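Local coordinates for protein arylsulfatase (Pseudoalteromonas sp. MB47, PDB 7AJ0) that probably hydrolyses sulfate esters of the algal polysaccharide fucoidan as an exo-acting, calcium-binding sulfatase that assembles into a hexamer, at residues 24-28 and 400-404. Residues are numbered along the deposited sequence.
Sequences MEPAI and FDGID
Segments 24-28 and 400-404, both irregular, run nearly the same way, their end-to-end directions 22° apart. Extended backbones at Met24 (phi/psi -119/140) and Phe400 (-115/125) form a single beta bridge, with CA atoms 5.0 Å apart. On the side of Glu25 its evidence is one hydrogen bond, from Glu25 N to Phe400 O (2.9 Å, N-H...O 145°); Phe400 also has a backbone bond to Asn23. No second bridge follows; Asp401 leaves the extended conformation (-86/-19). Past this residue a water links the two backbones, donating to Glu25 O (2.6 Å) and Gly402 O (3.0 Å).

Topologically, this joins the N-terminal loop leading into helix 31-48 to the loop between helices 377-387 and 406-409, within a sulfatase of the alkaline phosphatase clan.

Van der Waals contacts flank the bridge. Met24, with chi1 to chi3 all m, brings SD 4.1 Å from Phe400 CB, and both side chains reach Met382 of helix 377-387. Ile403 (chi1 m, chi2 t) places CD1 3.7 Å from Glu25 CG and 3.6 Å from Pro26 O, while its CG2 lies 3.6 Å from Ala27 CB.

Two like charges come close, Glu25 OE1 and Asp401 OD1 being 4.4 Å apart, but each carboxylate has a polar partner of its own: Glu25 OE1 is hydrogen-bonded to Tyr399 OH, whereas Asp401 OD1 forms a salt bridge with Arg117 and OD2 accepts from Leu114 N.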
ATOM      1  N   MET A  24     -13.646 -37.668 -21.694  1.00 26.78           N
ATOM      2  CA  MET A  24     -14.590 -37.081 -20.754  1.00 26.17           C
ATOM      3  C   MET A  24     -13.895 -36.816 -19.425  1.00 25.80           C
ATOM      4  O   MET A  24     -13.092 -37.631 -18.962  1.00 26.05           O
ATOM      5  CB  MET A  24     -15.790 -38.006 -20.515  1.00 26.27           C
ATOM      6  CG  MET A  24     -16.513 -38.451 -21.769  1.00 28.52           C
ATOM      7  SD  MET A  24     -17.662 -37.222 -22.405  1.00 27.29           S
ATOM      8  CE  MET A  24     -18.909 -37.210 -21.115  1.00 30.87           C
ATOM      9  N   GLU A  25     -14.212 -35.684 -18.810  1.00 25.24           N
ATOM     10  CA  GLU A  25     -13.671 -35.387 -17.493  1.00 24.91           C
ATOM     11  C   GLU A  25     -13.984 -36.540 -16.544  1.00 25.01           C
ATOM     12  O   GLU A  25     -15.154 -36.926 -16.412  1.00 24.96           O
ATOM     13  CB  GLU A  25     -14.262 -34.084 -16.950  1.00 24.34           C
ATOM     14  CG  GLU A  25     -13.753 -33.693 -15.563  1.00 24.02           C
ATOM     15  CD  GLU A  25     -12.265 -33.371 -15.536  1.00 47.61           C
ATOM     16  OE1 GLU A  25     -11.674 -33.162 -16.617  1.00 44.15           O
ATOM     17  OE2 GLU A  25     -11.686 -33.328 -14.429  1.00 52.07           O
ATOM     18  N   PRO A  26     -12.982 -37.123 -15.884  1.00 25.19           N
ATOM     19  CA  PRO A  26     -13.269 -38.195 -14.921  1.00 25.33           C
ATOM     20  C   PRO A  26     -14.240 -37.724 -13.851  1.00 24.88           C
ATOM     21  O   PRO A  26     -14.218 -36.567 -13.432  1.00 27.97           O
ATOM     22  CB  PRO A  26     -11.892 -38.521 -14.331  1.00 25.88           C
ATOM     23  CG  PRO A  26     -10.924 -38.102 -15.385  1.00 25.81           C
ATOM     24  CD  PRO A  26     -11.533 -36.890 -16.039  1.00 25.38           C
ATOM     25  N   ALA A  27     -15.101 -38.639 -13.411  1.00 25.03           N
ATOM     26  CA  ALA A  27     -16.123 -38.338 -12.423  1.00 24.71           C
ATOM     27  C   ALA A  27     -16.045 -39.328 -11.271  1.00 24.95           C
ATOM     28  O   ALA A  27     -15.572 -40.456 -11.428  1.00 25.43           O
ATOM     29  CB  ALA A  27     -17.532 -38.377 -13.039  1.00 24.70           C
ATOM     30  N   ILE A  28     -16.513 -38.892 -10.111  1.00 24.68           N
ATOM     31  CA  ILE A  28     -16.562 -39.764  -8.935  1.00 24.93           C
ATOM     32  C   ILE A  28     -17.807 -40.640  -9.029  1.00 25.21           C
ATOM     33  O   ILE A  28     -18.918 -40.109  -9.185  1.00 24.97           O
ATOM     34  CB  ILE A  28     -16.573 -38.934  -7.654  1.00 24.60           C
ATOM     35  CG1 ILE A  28     -15.283 -38.123  -7.527  1.00 24.41           C
ATOM     36  CG2 ILE A  28     -16.762 -39.836  -6.439  1.00 24.93           C
ATOM     37  CD1 ILE A  28     -15.345 -37.033  -6.476  1.00 24.05           C
ATOM     38  N   PHE A 400     -14.235 -33.138 -23.189  1.00 25.88           N
ATOM     39  CA  PHE A 400     -15.383 -32.479 -22.579  1.00 25.36           C
ATOM     40  C   PHE A 400     -15.171 -32.386 -21.076  1.00 24.88           C
ATOM     41  O   PHE A 400     -14.938 -33.400 -20.410  1.00 24.96           O
ATOM     42  CB  PHE A 400     -16.672 -33.225 -22.913  1.00 25.51           C
ATOM     43  CG  PHE A 400     -17.151 -32.984 -24.311  1.00 25.91           C
ATOM     44  CD1 PHE A 400     -17.999 -31.928 -24.590  1.00 25.68           C
ATOM     45  CD2 PHE A 400     -16.738 -33.800 -25.350  1.00 26.56           C
ATOM     46  CE1 PHE A 400     -18.436 -31.696 -25.876  1.00 26.09           C
ATOM     47  CE2 PHE A 400     -17.171 -33.571 -26.639  1.00 26.99           C
ATOM     48  CZ  PHE A 400     -18.021 -32.518 -26.903  1.00 26.75           C
ATOM     49  N   ASP A 401     -15.252 -31.166 -20.551  1.00 24.43           N
ATOM     50  CA  ASP A 401     -15.006 -30.907 -19.141  1.00 24.01           C
ATOM     51  C   ASP A 401     -16.237 -31.111 -18.273  1.00 24.68           C
ATOM     52  O   ASP A 401     -16.097 -31.288 -17.056  1.00 23.47           O
ATOM     53  CB  ASP A 401     -14.494 -29.474 -18.970  1.00 23.75           C
ATOM     54  CG  ASP A 401     -13.219 -29.217 -19.746  1.00 24.10           C
ATOM     55  OD1 ASP A 401     -12.156 -29.732 -19.340  1.00 24.26           O
ATOM     56  OD2 ASP A 401     -13.279 -28.514 -20.777  1.00 24.27           O
ATOM     57  N   GLY A 402     -17.428 -31.098 -18.862  1.00 25.32           N
ATOM     58  CA  GLY A 402     -18.634 -31.239 -18.077  1.00 25.93           C
ATOM     59  C   GLY A 402     -18.815 -32.651 -17.554  1.00 23.69           C
ATOM     60  O   GLY A 402     -18.380 -33.629 -18.159  1.00 24.10           O
ATOM     61  N   ILE A 403     -19.473 -32.744 -16.400  1.00 23.44           N
ATOM     62  CA  ILE A 403     -19.769 -34.014 -15.750  1.00 23.64           C
ATOM     63  C   ILE A 403     -21.272 -34.101 -15.533  1.00 23.60           C
ATOM     64  O   ILE A 403     -21.896 -33.134 -15.079  1.00 23.26           O
ATOM     65  CB  ILE A 403     -19.018 -34.156 -14.412  1.00 23.49           C
ATOM     66  CG1 ILE A 403     -17.507 -34.122 -14.648  1.00 23.60           C
ATOM     67  CG2 ILE A 403     -19.440 -35.436 -13.708  1.00 23.74           C
ATOM     68  CD1 ILE A 403     -16.696 -33.888 -13.389  1.00 23.41           C
ATOM     69  N   ASP A 404     -21.851 -35.253 -15.861  1.00 23.99           N
ATOM     70  CA  ASP A 404     -23.261 -35.497 -15.582  1.00 24.04           C
ATOM     71  C   ASP A 404     -23.491 -35.512 -14.076  1.00 23.82           C
ATOM     72  O   ASP A 404     -22.885 -36.310 -13.358  1.00 23.96           O
ATOM     73  CB  ASP A 404     -23.691 -36.822 -16.206  1.00 24.58           C
ATOM     74  CG  ASP A 404     -25.122 -37.193 -15.864  1.00 33.29           C
ATOM     75  OD1 ASP A 404     -25.909 -36.288 -15.518  1.00 24.41           O
ATOM     76  OD2 ASP A 404     -25.458 -38.395 -15.936  1.00 35.65           O
TER
HETATM   77  O   HOH W   1     -17.374 -36.384 -17.577  1.00 22.07           O